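Side-chain contacts in magnesium transporter MgtE (Enterococcus faecalis, PDB 2OUX), which probably transports magnesium ions across the cell membrane as a homodimer, this chain being its cytosolic part, an N domain followed by a pair of CBS domains: residues Ala64-Phe67 / Asp68-Glu72; Glu95-Thr98 / Asp99-Val102. All coordinates share one frame; numbering follows the deposited sequence.

Interaction 1. Residues Ala64-Phe67 / Asp68-Glu72; sequences ADMF and DVIEE. With MG (magnesium ion), chain G.
Asp68 N donates to Ala64 O at 2.9 Å, a nearly straight bond (165°) that closes the last turn of helix 60-67. A type I beta turn from Phe67 to Ile70 follows directly. Ile70 N bonds to Phe67 O at 2.9 Å and closes this turn. The hydrogen-bonded helix end and turn are the close part of the contact. Ile70 CG1 sits beside its own backbone N (chi1 -62°), and this rests it over Met66 O at 3.6 Å. The same atom touches CG of Met66, a selenomethionine, only lightly at 4.4 Å.

The carboxylate of Asp68 also turns back over the helix end. Its OD2 lies 3.1 Å from Ala64 O, and both are acceptors. A water donates to Asp68 OD2 at 2.6 Å and also to Asp65 O, bridging the two. Asp68 OD1 has its partners in Tyr97 and Asn100.

The far end is open and water-rich. Glu72 touches nothing in 64-67 and gives OE1 to a magnesium ion at 2.2 Å. Five waters complete an octahedral shell. One of them donates to Asp68 O and Ile70 O, tying the ion to the turn; another donates to Glu72 OE2.

Met66 packs on Gln39 and Tyr43 of helix 36-43. Ala64 and Phe67 meet Met92 of helix 86-93, and Val69 touches Asp231 of the second subunit.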
loop_
_atom_site.group_PDB
_atom_site.type_symbol
_atom_site.label_atom_id
_atom_site.label_comp_id
_atom_site.label_asym_id
_atom_site.label_seq_id
_atom_site.Cartn_x
_atom_site.Cartn_y
_atom_site.Cartn_z
ATOM N N ALA A 64 11.996 18.322 4.718
ATOM C CA ALA A 64 11.496 17.768 3.466
ATOM C C ALA A 64 10.535 16.595 3.718
ATOM O O ALA A 64 9.540 16.438 3.015
ATOM C CB ALA A 64 12.664 17.317 2.599
ATOM N N ASP A 65 10.829 15.776 4.721
ATOM C CA ASP A 65 9.962 14.643 5.022
ATOM C C ASP A 65 8.550 15.144 5.299
ATOM O O ASP A 65 7.559 14.483 4.979
ATOM C CB ASP A 65 10.454 13.887 6.261
ATOM C CG ASP A 65 11.756 13.175 6.030
ATOM O OD1 ASP A 65 11.924 12.586 4.945
ATOM O OD2 ASP A 65 12.607 13.190 6.944
HETATM N N MSE A 66 8.473 16.314 5.916
HETATM C CA MSE A 66 7.185 16.881 6.246
HETATM C C MSE A 66 6.536 17.528 5.027
HETATM O O MSE A 66 5.355 17.293 4.760
HETATM C CB MSE A 66 7.323 17.913 7.369
HETATM C CG MSE A 66 6.016 18.632 7.676
HETATM SE SE MSE A 66 6.235 20.175 8.807
HETATM C CE MSE A 66 7.220 21.287 7.580
ATOM N N PHE A 67 7.294 18.337 4.288
ATOM C CA PHE A 67 6.731 18.990 3.113
ATOM C C PHE A 67 6.169 17.998 2.107
ATOM O O PHE A 67 5.136 18.265 1.496
ATOM C CB PHE A 67 7.753 19.913 2.451
ATOM C CG PHE A 67 7.615 21.344 2.878
ATOM C CD1 PHE A 67 8.076 21.758 4.124
ATOM C CD2 PHE A 67 6.949 22.262 2.074
ATOM C CE1 PHE A 67 7.869 23.064 4.564
ATOM C CE2 PHE A 67 6.739 23.565 2.508
ATOM C CZ PHE A 67 7.201 23.967 3.757
ATOM N N ASP A 68 6.828 16.852 1.952
ATOM C CA ASP A 68 6.343 15.823 1.039
ATOM C C ASP A 68 4.830 15.664 1.162
ATOM O O ASP A 68 4.159 15.361 0.188
ATOM C CB ASP A 68 6.967 14.450 1.346
ATOM C CG ASP A 68 8.382 14.321 0.851
ATOM O OD1 ASP A 68 8.664 14.792 -0.267
ATOM O OD2 ASP A 68 9.205 13.726 1.580
ATOM N N VAL A 69 4.279 15.858 2.353
ATOM C CA VAL A 69 2.846 15.660 2.492
ATOM C C VAL A 69 1.972 16.893 2.640
ATOM O O VAL A 69 0.747 16.783 2.634
ATOM C CB VAL A 69 2.538 14.692 3.639
ATOM C CG1 VAL A 69 3.191 13.348 3.347
ATOM C CG2 VAL A 69 3.036 15.264 4.965
ATOM N N ILE A 70 2.586 18.062 2.785
ATOM C CA ILE A 70 1.815 19.293 2.887
ATOM C C ILE A 70 1.236 19.522 1.480
ATOM O O ILE A 70 1.944 19.381 0.478
ATOM C CB ILE A 70 2.721 20.515 3.275
ATOM C CG1 ILE A 70 3.355 20.295 4.654
ATOM C CG2 ILE A 70 1.901 21.795 3.246
ATOM C CD1 ILE A 70 2.336 19.952 5.734
ATOM N N GLU A 71 -0.044 19.860 1.399
ATOM C CA GLU A 71 -0.671 20.093 0.102
ATOM C C GLU A 71 0.008 21.246 -0.631
ATOM O O GLU A 71 -0.071 22.389 -0.198
ATOM C CB GLU A 71 -2.163 20.371 0.293
ATOM C CG GLU A 71 -2.970 19.112 0.559
ATOM C CD GLU A 71 -4.403 19.398 0.980
ATOM O OE1 GLU A 71 -5.088 20.172 0.278
ATOM O OE2 GLU A 71 -4.851 18.845 2.011
ATOM N N GLU A 72 0.679 20.936 -1.739
ATOM C CA GLU A 72 1.397 21.946 -2.518
ATOM C C GLU A 72 0.488 23.039 -3.076
ATOM O O GLU A 72 0.963 24.064 -3.567
ATOM C CB GLU A 72 2.157 21.300 -3.682
ATOM C CG GLU A 72 1.278 20.907 -4.860
ATOM C CD GLU A 72 0.772 19.498 -4.753
ATOM O OE1 GLU A 72 0.473 19.083 -3.621
ATOM O OE2 GLU A 72 0.663 18.817 -5.793
HETATM MG MG MG G . 1.002 17.004 -3.158
HETATM O O HOH W 1 8.248 12.043 3.344
HETATM O O HOH W 2 2.587 17.297 -1.339
HETATM O O HOH W 3 -0.508 16.711 -4.934
HETATM O O HOH W 4 2.800 16.737 -4.224
HETATM O O HOH W 5 1.177 14.839 -2.750
HETATM O O HOH W 6 -0.916 17.320 -2.119
#

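Interaction 2. Residues Glu95-Thr98 / Asp99-Val102; sequences EMYT and DNAV. With MG (magnesium ion), chain F.
Ala101 N bonds to Tyr97 O at 2.9 Å, and Val102 N bonds almost straight (175°) to Thr98 O at the same length, so the chain passes from loop into helix at Tyr97. Asn100 N adds a weak bond to Tyr97 O.

Met96, a selenomethionine, crosses Asn100 at about a right angle. Its CE, brought round by a bend at chi3, lies 3.6 Å from Asn100 CB. Tyr97 and Asn100 run side by side. Asn100 ND2 is at the ring edge, near the ring plane and 4.2 Å from Tyr97 CD2, its polar partner being Asp68 OD1. The amide is turned 72° from the ring.

Tyr97 holds the N-cap position of helix 98-107, a helix of the MgtE N domain, and Asp99 stands in its first turn. Asp99 CG lies between the backbone N and the carbonyl carbon (chi1 62°). This turns OD1 back to 3.4 Å from Tyr97 CB and leaves OD2 to bind a magnesium ion at 2.1 Å. One water ligand of the ion donates to Asp99 OD1 at 2.8 Å, so the carboxylate holds the ion both directly and through water. A second water ligand lies 2.7 Å from Asn100 OD1. Asp252 of helix 250-262 also binds this ion.

Thr98 OG1 bonds to Glu146 and Thr145, while its side chain packs on Ile128 and Leu131 of helix 122-131.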
loop_
_atom_site.group_PDB
_atom_site.type_symbol
_atom_site.label_atom_id
_atom_site.label_comp_id
_atom_site.label_asym_id
_atom_site.label_seq_id
_atom_site.Cartn_x
_atom_site.Cartn_y
_atom_site.Cartn_z
ATOM N N GLU A 95 15.752 17.378 -1.112
ATOM C CA GLU A 95 15.578 16.209 -0.253
ATOM C C GLU A 95 14.184 15.598 -0.326
ATOM O O GLU A 95 13.986 14.462 0.084
ATOM C CB GLU A 95 15.894 16.567 1.205
ATOM C CG GLU A 95 17.363 16.796 1.496
ATOM C CD GLU A 95 18.231 15.624 1.076
ATOM O OE1 GLU A 95 17.762 14.466 1.140
ATOM O OE2 GLU A 95 19.394 15.860 0.689
HETATM N N MSE A 96 13.216 16.352 -0.832
HETATM C CA MSE A 96 11.850 15.851 -0.943
HETATM C C MSE A 96 11.820 14.774 -2.013
HETATM O O MSE A 96 12.768 14.630 -2.783
HETATM C CB MSE A 96 10.890 16.971 -1.373
HETATM C CG MSE A 96 10.711 18.115 -0.383
HETATM SE SE MSE A 96 9.718 19.636 -1.119
HETATM C CE MSE A 96 7.990 18.798 -1.383
ATOM N N TYR A 97 10.742 14.001 -2.059
ATOM C CA TYR A 97 10.626 13.010 -3.123
ATOM C C TYR A 97 10.375 13.826 -4.380
ATOM O O TYR A 97 9.610 14.800 -4.364
ATOM C CB TYR A 97 9.469 12.049 -2.862
ATOM C CG TYR A 97 9.811 11.059 -1.791
ATOM C CD1 TYR A 97 10.801 10.098 -2.004
ATOM C CD2 TYR A 97 9.198 11.117 -0.541
ATOM C CE1 TYR A 97 11.179 9.217 -0.996
ATOM C CE2 TYR A 97 9.567 10.238 0.480
ATOM C CZ TYR A 97 10.560 9.294 0.244
ATOM O OH TYR A 97 10.943 8.433 1.242
ATOM N N THR A 98 11.038 13.442 -5.460
ATOM C CA THR A 98 10.917 14.155 -6.717
ATOM C C THR A 98 9.499 14.539 -7.135
ATOM O O THR A 98 9.251 15.676 -7.508
ATOM C CB THR A 98 11.571 13.357 -7.821
ATOM O OG1 THR A 98 12.881 12.958 -7.380
ATOM C CG2 THR A 98 11.688 14.208 -9.093
ATOM N N ASP A 99 8.554 13.618 -7.071
ATOM C CA ASP A 99 7.209 13.976 -7.490
ATOM C C ASP A 99 6.708 15.181 -6.697
ATOM O O ASP A 99 6.113 16.104 -7.262
ATOM C CB ASP A 99 6.259 12.784 -7.338
ATOM C CG ASP A 99 6.127 12.309 -5.906
ATOM O OD1 ASP A 99 6.951 12.669 -5.032
ATOM O OD2 ASP A 99 5.181 11.550 -5.674
ATOM N N ASN A 100 6.974 15.188 -5.395
ATOM C CA ASN A 100 6.538 16.283 -4.545
ATOM C C ASN A 100 7.319 17.557 -4.824
ATOM O O ASN A 100 6.768 18.652 -4.742
ATOM C CB ASN A 100 6.683 15.910 -3.072
ATOM C CG ASN A 100 5.819 14.724 -2.685
ATOM O OD1 ASN A 100 4.685 14.591 -3.147
ATOM N ND2 ASN A 100 6.344 13.866 -1.816
ATOM N N ALA A 101 8.599 17.420 -5.146
ATOM C CA ALA A 101 9.414 18.590 -5.441
ATOM C C ALA A 101 8.886 19.276 -6.706
ATOM O O ALA A 101 8.630 20.483 -6.705
ATOM C CB ALA A 101 10.869 18.190 -5.618
ATOM N N VAL A 102 8.727 18.500 -7.776
ATOM C CA VAL A 102 8.222 19.028 -9.036
ATOM C C VAL A 102 6.901 19.767 -8.817
ATOM O O VAL A 102 6.698 20.853 -9.360
ATOM C CB VAL A 102 8.022 17.898 -10.081
ATOM C CG1 VAL A 102 7.109 18.365 -11.204
ATOM C CG2 VAL A 102 9.362 17.489 -10.653
HETATM MG MG MG F . 4.390 10.296 -4.177
HETATM O O HOH W 7 6.308 10.901 -3.021
HETATM O O HOH W 8 3.462 12.210 -2.992
HETATM O O HOH W 9 5.349 8.477 -5.087
HETATM O O HOH W 10 3.890 9.294 -2.396
#

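Overall arrangement
Interactions 1 and 2 lie in the N domain with centres 9 Å apart, and they touch directly. Asp68 OD1 is 2.9 Å from Tyr97 N and also 2.9 Å from Asn100 ND2, both probable hydrogen bonds. Ala64 CB packs on Glu95 CB at 3.6 Å. One carboxylate thus ties the end of helix 60-67 to the start of helix 98-107. Each region supplies one protein ligand to its own magnesium ion, Glu72 and Asp99, and the two ions are 7.6 Å apart. The ion of interaction 2 joins the N domain to the CBS part through Asp252. This is consistent with magnesium holding the cytosolic domains together, as in related MgtE transporters.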